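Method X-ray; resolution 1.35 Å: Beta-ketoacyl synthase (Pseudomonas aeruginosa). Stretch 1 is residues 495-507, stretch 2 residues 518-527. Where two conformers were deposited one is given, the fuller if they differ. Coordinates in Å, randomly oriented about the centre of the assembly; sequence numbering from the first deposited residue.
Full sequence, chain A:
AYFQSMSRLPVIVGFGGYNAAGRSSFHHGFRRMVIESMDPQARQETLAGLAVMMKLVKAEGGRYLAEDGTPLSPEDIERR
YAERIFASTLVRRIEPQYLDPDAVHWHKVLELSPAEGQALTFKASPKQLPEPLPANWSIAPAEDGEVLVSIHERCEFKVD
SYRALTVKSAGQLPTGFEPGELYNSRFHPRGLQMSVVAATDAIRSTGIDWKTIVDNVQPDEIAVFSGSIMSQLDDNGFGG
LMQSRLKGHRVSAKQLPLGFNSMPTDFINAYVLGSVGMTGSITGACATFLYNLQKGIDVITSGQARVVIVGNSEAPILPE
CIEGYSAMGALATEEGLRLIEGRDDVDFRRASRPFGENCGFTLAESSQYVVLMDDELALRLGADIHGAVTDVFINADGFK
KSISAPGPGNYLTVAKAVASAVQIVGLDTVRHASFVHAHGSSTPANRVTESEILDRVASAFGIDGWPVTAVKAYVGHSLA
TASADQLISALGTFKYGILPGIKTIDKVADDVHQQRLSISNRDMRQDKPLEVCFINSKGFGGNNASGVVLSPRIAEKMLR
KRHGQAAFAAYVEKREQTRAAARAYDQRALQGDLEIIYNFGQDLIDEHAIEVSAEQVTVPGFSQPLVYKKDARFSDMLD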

# COMPACT_ATOMS: atom_id res chain seq x y z
N LYS A 495 -22.86 -15.50 -16.39
CA LYS A 495 -24.25 -15.06 -16.52
C LYS A 495 -24.82 -15.36 -17.89
O LYS A 495 -25.91 -15.93 -18.01
N TYR A 496 -24.08 -14.97 -18.93
CA TYR A 496 -24.62 -14.98 -20.28
C TYR A 496 -24.05 -16.06 -21.21
O TYR A 496 -24.54 -16.24 -22.32
N GLY A 497 -22.99 -16.74 -20.78
CA GLY A 497 -22.40 -17.81 -21.56
C GLY A 497 -21.60 -17.35 -22.76
O GLY A 497 -21.49 -18.08 -23.74
N ILE A 498 -21.10 -16.12 -22.69
CA ILE A 498 -20.31 -15.55 -23.78
C ILE A 498 -18.91 -15.26 -23.27
O ILE A 498 -18.74 -14.62 -22.23
N LEU A 499 -17.91 -15.75 -24.03
CA LEU A 499 -16.51 -15.44 -23.78
C LEU A 499 -16.07 -14.29 -24.69
O LEU A 499 -16.06 -14.44 -25.91
N PRO A 500 -15.72 -13.13 -24.10
CA PRO A 500 -15.43 -11.99 -24.98
C PRO A 500 -14.19 -12.22 -25.83
O PRO A 500 -13.19 -12.73 -25.34
N GLY A 501 -14.27 -11.89 -27.12
CA GLY A 501 -13.12 -11.98 -27.99
C GLY A 501 -12.12 -10.86 -27.72
O GLY A 501 -12.41 -9.89 -27.04
N ILE A 502 -10.93 -11.01 -28.29
CA ILE A 502 -9.93 -9.93 -28.29
C ILE A 502 -10.13 -9.21 -29.63
O ILE A 502 -9.48 -9.51 -30.63
N LYS A 503 -11.08 -8.28 -29.65
CA LYS A 503 -11.57 -7.76 -30.94
C LYS A 503 -10.63 -6.77 -31.59
O LYS A 503 -10.78 -6.45 -32.76
N THR A 504 -9.66 -6.28 -30.82
CA THR A 504 -8.72 -5.30 -31.32
C THR A 504 -7.60 -5.90 -32.18
O THR A 504 -6.88 -5.15 -32.85
N ILE A 505 -7.43 -7.22 -32.16
CA ILE A 505 -6.36 -7.87 -32.93
C ILE A 505 -6.91 -8.52 -34.18
O ILE A 505 -8.08 -8.93 -34.24
N ASP A 506 -6.06 -8.65 -35.20
CA ASP A 506 -6.48 -9.29 -36.44
C ASP A 506 -6.14 -10.73 -36.49
O ASP A 506 -6.75 -11.50 -37.22
N LYS A 507 -5.12 -11.06 -35.72
CA LYS A 507 -4.72 -12.42 -35.49
C LYS A 507 -3.68 -12.40 -34.38
O LYS A 507 -3.12 -11.36 -34.02
N SER A 518 -6.92 -21.54 -26.81
CA SER A 518 -7.87 -21.03 -27.79
C SER A 518 -8.07 -19.53 -27.56
O SER A 518 -8.81 -19.12 -26.65
N ILE A 519 -7.37 -18.75 -28.37
CA ILE A 519 -7.38 -17.29 -28.27
C ILE A 519 -8.06 -16.74 -29.52
O ILE A 519 -7.55 -16.88 -30.64
N SER A 520 -9.23 -16.14 -29.35
CA SER A 520 -10.02 -15.71 -30.49
C SER A 520 -10.26 -14.20 -30.49
O SER A 520 -10.37 -13.59 -29.41
N ASN A 521 -10.38 -13.64 -31.69
CA ASN A 521 -10.70 -12.22 -31.84
C ASN A 521 -12.19 -11.97 -31.98
O ASN A 521 -12.62 -10.84 -32.20
N ARG A 522 -12.97 -13.05 -31.79
CA ARG A 522 -14.43 -13.02 -31.84
C ARG A 522 -15.00 -13.51 -30.52
O ARG A 522 -14.39 -14.35 -29.85
N ASP A 523 -16.17 -12.99 -30.14
CA ASP A 523 -16.91 -13.53 -29.00
C ASP A 523 -17.28 -14.98 -29.29
O ASP A 523 -17.66 -15.33 -30.42
N MET A 524 -17.19 -15.83 -28.27
CA MET A 524 -17.47 -17.27 -28.41
C MET A 524 -18.51 -17.73 -27.40
O MET A 524 -18.47 -17.34 -26.24
N ARG A 525 -19.41 -18.61 -27.84
CA ARG A 525 -20.37 -19.25 -26.94
C ARG A 525 -20.13 -20.76 -26.91
O ARG A 525 -20.42 -21.46 -27.88
N GLN A 526 -19.65 -21.23 -25.77
CA GLN A 526 -19.32 -22.63 -25.53
C GLN A 526 -20.58 -23.47 -25.39
O GLN A 526 -21.52 -23.04 -24.71
N ASP A 527 -20.62 -24.65 -26.00
CA ASP A 527 -21.77 -25.54 -25.86
C ASP A 527 -21.89 -25.95 -24.40
O ASP A 527 -22.98 -25.89 -23.82

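Two extended segments can associate closely with very little regular sheet between them, provided that side chains and waters take up the polar groups the backbone leaves unpaired. The pairing of residues 495–507 with residues 518–527 in this beta-ketoacyl synthase illustrates the principle: the two stretches run antiparallel, yet they share a single bridge, and 749 Å² of surface is buried.

The first stretch enters from a helix. Tyr496, with chi1 in the m well, leads its ring away from the partner and offers its carbonyl instead. Tyr496 O lies 3.0 Å from Arg525 NH2, but the angle is too poor for a hydrogen bond; water 1 makes the link, donating to Tyr496 O (3.2 Å) and accepting from Arg525 NH1 (3.2 Å). Gly497 leaves the helix with positive phi, a conformation that favours glycine. Its carbonyl is reached by water 2, which donates to Gly497 O at 2.9 Å and to Gln526 O at 2.6 Å. Ile498, rotamer mt, points sideways and lies over one face of the Arg525 guanidinium, with Ile498 CG1 3.4 Å from Arg525 NH1; Gly497 O covers the same face. Ile498 CG2 also packs 3.9 Å from Asp523 CB.

At the bridge, Leu499 N donates to Met524 O (2.8 Å) and Met524 N to Leu499 O (3.0 Å), both nearly straight. The Leu499 side chain, rotamer tp, points toward the other stretch, where Leu499 CB meets Met524 CB at 4.4 Å; the far end of Met524, rotamer mmt, leads away. Water 3 extends the pairing by donating to Leu499 O (3.0 Å) and Arg522 O (2.7 Å).

Beyond Pro500, a side chain replaces the backbone as acceptor. Asp523, chi1 m, brings its carboxylate inward so that OD1 accepts from Gly501 N at 2.8 Å. Gly501 fits here because it lacks a side chain: an ideal CB would stand 2.4 Å from Arg522 C, a clash. Ile502 N then returns to a main-chain acceptor, Ser520 O, at 2.9 Å, while its CA-to-CB bond points sideways, and the mt rotamer sets Ile502 CD1 3.6 Å from Ile519 CG2, a small apolar contact beside the polar contacts.

Lys503 shows how a long side chain can reach a partner its first bond does not face. Its CA-to-CB bond points away overall, but the extended chain, m at chi1 and t at chi2 and chi3, ends nearer the other stretch, in a salt bridge with Lys503 NZ 2.9 Å from Asp523 OD2; a weak bond to Asp523 OD1 spans 3.0 Å. One carboxylate thus serves both a backbone amide and an ammonium group.

A type I turn from Ile502 to Ile505 brings the chain to Asn521, whose p rotamer places its amide to donate from Asn521 ND2 to Ile505 O at 3.1 Å. Ile505, rotamer pt, packs its CG1 4.0 Å from Asn521 CB. Finally, water 4 donates to Asp506 O (2.6 Å) and accepts from Asn521 ND2 (3.3 Å), closing the contact with solvent.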

# COMPACT_ATOMS: atom_id res chain seq x y z
CB LYS A 495 -24.35 -13.55 -16.25
CG LYS A 495 -25.74 -12.91 -16.46
CD LYS A 495 -26.70 -13.29 -15.37
CE LYS A 495 -28.05 -12.61 -15.53
NZ LYS A 495 -29.00 -13.06 -14.49
CB TYR A 496 -24.41 -13.62 -20.94
CG TYR A 496 -25.19 -12.49 -20.30
CD1 TYR A 496 -26.58 -12.43 -20.43
CD2 TYR A 496 -24.55 -11.46 -19.62
CE1 TYR A 496 -27.30 -11.38 -19.87
CE2 TYR A 496 -25.27 -10.41 -19.07
CZ TYR A 496 -26.64 -10.37 -19.20
OH TYR A 496 -27.35 -9.33 -18.66
CB ILE A 498 -20.92 -14.21 -24.29
CG1 ILE A 498 -22.35 -14.41 -24.79
CG2 ILE A 498 -20.04 -13.60 -25.37
CD1 ILE A 498 -23.12 -13.13 -24.95
CB LEU A 499 -15.64 -16.64 -24.08
CG LEU A 499 -14.15 -16.48 -23.77
CD1 LEU A 499 -13.93 -16.48 -22.27
CD2 LEU A 499 -13.38 -17.59 -24.44
CB PRO A 500 -15.22 -10.82 -24.02
CG PRO A 500 -15.86 -11.26 -22.75
CD PRO A 500 -15.66 -12.73 -22.69
CB ILE A 502 -8.49 -10.46 -28.14
CG1 ILE A 502 -8.40 -11.42 -26.94
CG2 ILE A 502 -7.53 -9.28 -28.00
CD1 ILE A 502 -7.02 -12.00 -26.71
CB LYS A 503 -12.96 -7.14 -30.76
CG LYS A 503 -13.97 -8.16 -30.36
CD LYS A 503 -15.36 -7.57 -30.20
CE LYS A 503 -16.26 -8.64 -29.69
NZ LYS A 503 -17.15 -8.13 -28.65
CB THR A 504 -8.07 -4.57 -30.17
OG1 THR A 504 -7.50 -5.54 -29.28
CG2 THR A 504 -9.08 -3.73 -29.41
CB ILE A 505 -5.52 -8.87 -32.08
CG1 ILE A 505 -6.31 -10.15 -31.77
CG2 ILE A 505 -5.04 -8.19 -30.80
CD1 ILE A 505 -5.46 -11.21 -31.08
CB ASP A 506 -5.86 -8.57 -37.62
CG ASP A 506 -6.51 -7.26 -37.86
OD1 ASP A 506 -7.75 -7.26 -37.90
OD2 ASP A 506 -5.81 -6.23 -37.94
CB LYS A 507 -4.14 -13.06 -36.73
CG LYS A 507 -2.69 -12.79 -37.01
CD LYS A 507 -2.09 -13.93 -37.83
CE LYS A 507 -0.58 -13.90 -37.75
NZ LYS A 507 -0.09 -12.52 -37.96
CB SER A 518 -9.20 -21.76 -27.71
OG SER A 518 -10.17 -21.16 -28.56
CB ILE A 519 -5.94 -16.71 -28.22
CG1 ILE A 519 -5.14 -17.32 -27.06
CG2 ILE A 519 -6.01 -15.21 -28.02
CD1 ILE A 519 -3.66 -17.08 -27.14
CB SER A 520 -11.36 -16.41 -30.48
OG SER A 520 -12.15 -15.99 -31.57
CB ASN A 521 -9.89 -11.55 -32.97
CG ASN A 521 -10.31 -11.98 -34.35
OD1 ASN A 521 -11.07 -12.92 -34.54
ND2 ASN A 521 -9.78 -11.27 -35.34
CB ARG A 522 -15.00 -13.95 -32.95
CG ARG A 522 -14.30 -13.87 -34.30
CD ARG A 522 -14.75 -12.67 -35.10
NE ARG A 522 -14.28 -12.74 -36.49
CZ ARG A 522 -13.76 -11.71 -37.18
NH1 ARG A 522 -13.64 -10.51 -36.63
NH2 ARG A 522 -13.36 -11.90 -38.43
CB ASP A 523 -18.19 -12.73 -28.72
CG ASP A 523 -17.91 -11.29 -28.33
OD1 ASP A 523 -16.78 -10.99 -27.89
OD2 ASP A 523 -18.84 -10.45 -28.45
CB MET A 524 -16.19 -18.07 -28.20
CG MET A 524 -15.13 -17.83 -29.25
SD MET A 524 -15.61 -18.55 -30.83
CE MET A 524 -14.42 -17.81 -31.93
CB ARG A 525 -21.82 -18.98 -27.37
CG ARG A 525 -22.19 -17.52 -27.52
CD ARG A 525 -23.70 -17.34 -27.76
NE ARG A 525 -24.47 -17.75 -26.58
CZ ARG A 525 -25.14 -16.94 -25.77
NH1 ARG A 525 -25.23 -15.64 -26.00
NH2 ARG A 525 -25.77 -17.45 -24.72
CB GLN A 526 -18.54 -22.70 -24.20
CG GLN A 526 -17.14 -22.09 -24.19
CD GLN A 526 -17.07 -20.59 -24.50
OE1 GLN A 526 -17.97 -19.81 -24.18
NE2 GLN A 526 -15.96 -20.18 -25.09
CB ASP A 527 -21.64 -26.79 -26.74
CG ASP A 527 -21.98 -26.52 -28.20
OD1 ASP A 527 -22.37 -25.38 -28.53
OD2 ASP A 527 -21.86 -27.47 -29.02
O HOH W 1 -26.87 -14.42 -23.59
O HOH W 2 -21.23 -20.94 -23.24
O HOH W 3 -13.63 -15.29 -27.40
O HOH W 4 -8.97 -11.60 -38.52